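Side-chain contact in putative uncharacterized protein PAE0789 (PDB 2ZYZ), which probably serves as the structural subunit of a splicing endonuclease and may bind nucleic acid: residues R35-I40 and Y56-M61. Residues are numbered along the deposited sequence; the frame is centred on the assembly and turned at random.
Sequences RGFKII and YLFYVM
Tyr56 meets one corner of the Phe37 ring, CE2, with its CD1 and CE1. Phe37 CE2 lies obliquely against the CD1–CE1 side of Tyr56, 3.8 Å from CE1 and equally 3.8 Å from CD1, and both tyrosine carbons lie near the plane of the phenylalanine, at its edge. The two side chains cross at about a right angle, while the ring planes make 49° with centroids 6.0 Å apart, an oblique pairing. Tyr56 also packs on Val87 of the next strand.

With Phe58 the two rings form an aromatic cluster between helix 23-34 and the mixed sheet. The helix ends in a Schellman motif with Gly36 as its C-prime residue, and Phe37 follows directly. In the sheet, strand 47-51 runs between strands 38-44 and 55-62, so Phe37, in the turn from helix to strand, reaches past that middle strand to 55-62. Strand 55-62 then opens a beta-alpha-beta crossover through helix 69-81 to the parallel strand 86-91.

Two residues on from Tyr56, Phe58 comes from the same side of its strand. Its CG lies beside the backbone N and opposite the carbonyl carbon (chi1 -73°), as in Tyr56, and both rings reach the same Phe37 CE2. Here the pairing is an offset edge-to-face one: the edge of Phe58 is directed toward the face of Phe37, with planes at 85° and centroids 5.9 Å apart. The nearest atom, Phe58 CZ, is 4.0 Å from Phe37 CE2. Phe58 also meets Phe48 nearly ring-parallel and touches Leu32 of the helix. Phe37 and Phe58 each also pack on an apolar side chain of another protein chain, and further along the strand Met61 rests against that chain's backbone.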
# COMPACT_ATOMS: atom_id res chain seq x y z
N ARG C 35 14.24 1.97 -26.62
CA ARG C 35 14.63 0.67 -26.13
C ARG C 35 14.63 -0.34 -27.29
O ARG C 35 14.76 -1.51 -27.09
CB ARG C 35 13.71 0.21 -24.97
CG ARG C 35 13.90 0.92 -23.65
CD ARG C 35 12.76 0.69 -22.74
NE ARG C 35 12.83 1.34 -21.45
CZ ARG C 35 13.33 0.78 -20.36
NH1 ARG C 35 13.85 -0.41 -20.43
NH2 ARG C 35 13.34 1.40 -19.20
N GLY C 36 14.45 0.16 -28.50
CA GLY C 36 14.45 -0.68 -29.69
C GLY C 36 13.19 -1.44 -29.99
O GLY C 36 13.19 -2.45 -30.65
N PHE C 37 12.06 -0.96 -29.49
CA PHE C 37 10.78 -1.45 -29.94
C PHE C 37 10.30 -0.79 -31.21
O PHE C 37 10.57 0.34 -31.45
CB PHE C 37 9.70 -1.28 -28.86
CG PHE C 37 9.83 -2.22 -27.73
CD1 PHE C 37 10.80 -2.06 -26.84
CD2 PHE C 37 8.95 -3.25 -27.57
CE1 PHE C 37 10.90 -2.91 -25.80
CE2 PHE C 37 9.04 -4.10 -26.55
CZ PHE C 37 10.03 -3.93 -25.66
N LYS C 38 9.53 -1.51 -32.00
CA LYS C 38 8.67 -0.84 -32.92
C LYS C 38 7.22 -0.95 -32.68
O LYS C 38 6.73 -1.96 -32.28
CB LYS C 38 9.00 -1.11 -34.37
CG LYS C 38 8.89 0.21 -35.21
CD LYS C 38 7.80 1.24 -34.71
CE LYS C 38 8.26 2.63 -34.55
NZ LYS C 38 9.72 2.68 -34.39
N ILE C 39 6.53 0.13 -32.96
CA ILE C 39 5.12 0.14 -32.72
C ILE C 39 4.41 -0.49 -33.88
O ILE C 39 4.63 -0.08 -35.01
CB ILE C 39 4.57 1.54 -32.49
CG1 ILE C 39 5.44 2.33 -31.54
CG2 ILE C 39 3.16 1.46 -31.98
CD1 ILE C 39 5.73 1.66 -30.29
N ILE C 40 3.53 -1.45 -33.60
CA ILE C 40 2.93 -2.30 -34.61
C ILE C 40 1.55 -1.79 -34.96
O ILE C 40 1.27 -1.54 -36.09
CB ILE C 40 2.84 -3.78 -34.18
CG1 ILE C 40 4.21 -4.36 -33.88
CG2 ILE C 40 2.07 -4.59 -35.16
CD1 ILE C 40 5.12 -4.14 -34.89
N TYR C 56 4.19 -7.58 -27.74
CA TYR C 56 3.49 -7.41 -26.49
C TYR C 56 2.28 -6.49 -26.65
O TYR C 56 2.28 -5.66 -27.46
CB TYR C 56 4.40 -6.77 -25.46
CG TYR C 56 5.75 -7.43 -25.17
CD1 TYR C 56 6.84 -7.10 -25.90
CD2 TYR C 56 5.93 -8.27 -24.11
CE1 TYR C 56 8.00 -7.62 -25.68
CE2 TYR C 56 7.15 -8.81 -23.87
CZ TYR C 56 8.19 -8.46 -24.66
OH TYR C 56 9.47 -8.91 -24.50
N LEU C 57 1.30 -6.67 -25.80
CA LEU C 57 0.22 -5.76 -25.71
C LEU C 57 0.45 -4.81 -24.57
O LEU C 57 0.54 -5.24 -23.46
CB LEU C 57 -1.08 -6.50 -25.53
CG LEU C 57 -2.38 -5.73 -25.46
CD1 LEU C 57 -2.67 -5.10 -26.76
CD2 LEU C 57 -3.47 -6.63 -25.07
N PHE C 58 0.58 -3.53 -24.88
CA PHE C 58 0.83 -2.49 -23.92
C PHE C 58 -0.46 -1.78 -23.52
O PHE C 58 -1.28 -1.47 -24.36
CB PHE C 58 1.81 -1.48 -24.43
CG PHE C 58 3.20 -1.97 -24.47
CD1 PHE C 58 3.64 -2.66 -25.53
CD2 PHE C 58 4.08 -1.72 -23.44
CE1 PHE C 58 4.93 -3.11 -25.56
CE2 PHE C 58 5.34 -2.17 -23.47
CZ PHE C 58 5.77 -2.86 -24.54
N TYR C 59 -0.56 -1.47 -22.23
CA TYR C 59 -1.64 -0.66 -21.71
C TYR C 59 -1.05 0.44 -20.86
O TYR C 59 -0.31 0.19 -19.95
CB TYR C 59 -2.62 -1.52 -20.92
CG TYR C 59 -3.79 -0.79 -20.34
CD1 TYR C 59 -4.61 -0.06 -21.12
CD2 TYR C 59 -4.07 -0.86 -19.01
CE1 TYR C 59 -5.65 0.59 -20.62
CE2 TYR C 59 -5.11 -0.18 -18.49
CZ TYR C 59 -5.89 0.53 -19.31
OH TYR C 59 -6.91 1.19 -18.80
N VAL C 60 -1.38 1.68 -21.16
CA VAL C 60 -0.76 2.81 -20.54
C VAL C 60 -1.60 3.23 -19.34
O VAL C 60 -2.76 3.41 -19.50
CB VAL C 60 -0.65 4.01 -21.51
CG1 VAL C 60 -0.21 5.19 -20.82
CG2 VAL C 60 0.25 3.71 -22.62
N MET C 61 -0.98 3.40 -18.19
CA MET C 61 -1.61 3.86 -16.99
C MET C 61 -0.92 5.10 -16.47
O MET C 61 0.21 5.06 -16.13
CB MET C 61 -1.59 2.77 -15.93
CG MET C 61 -2.35 1.59 -16.34
SD MET C 61 -2.45 0.28 -15.14
CE MET C 61 -3.38 0.99 -13.83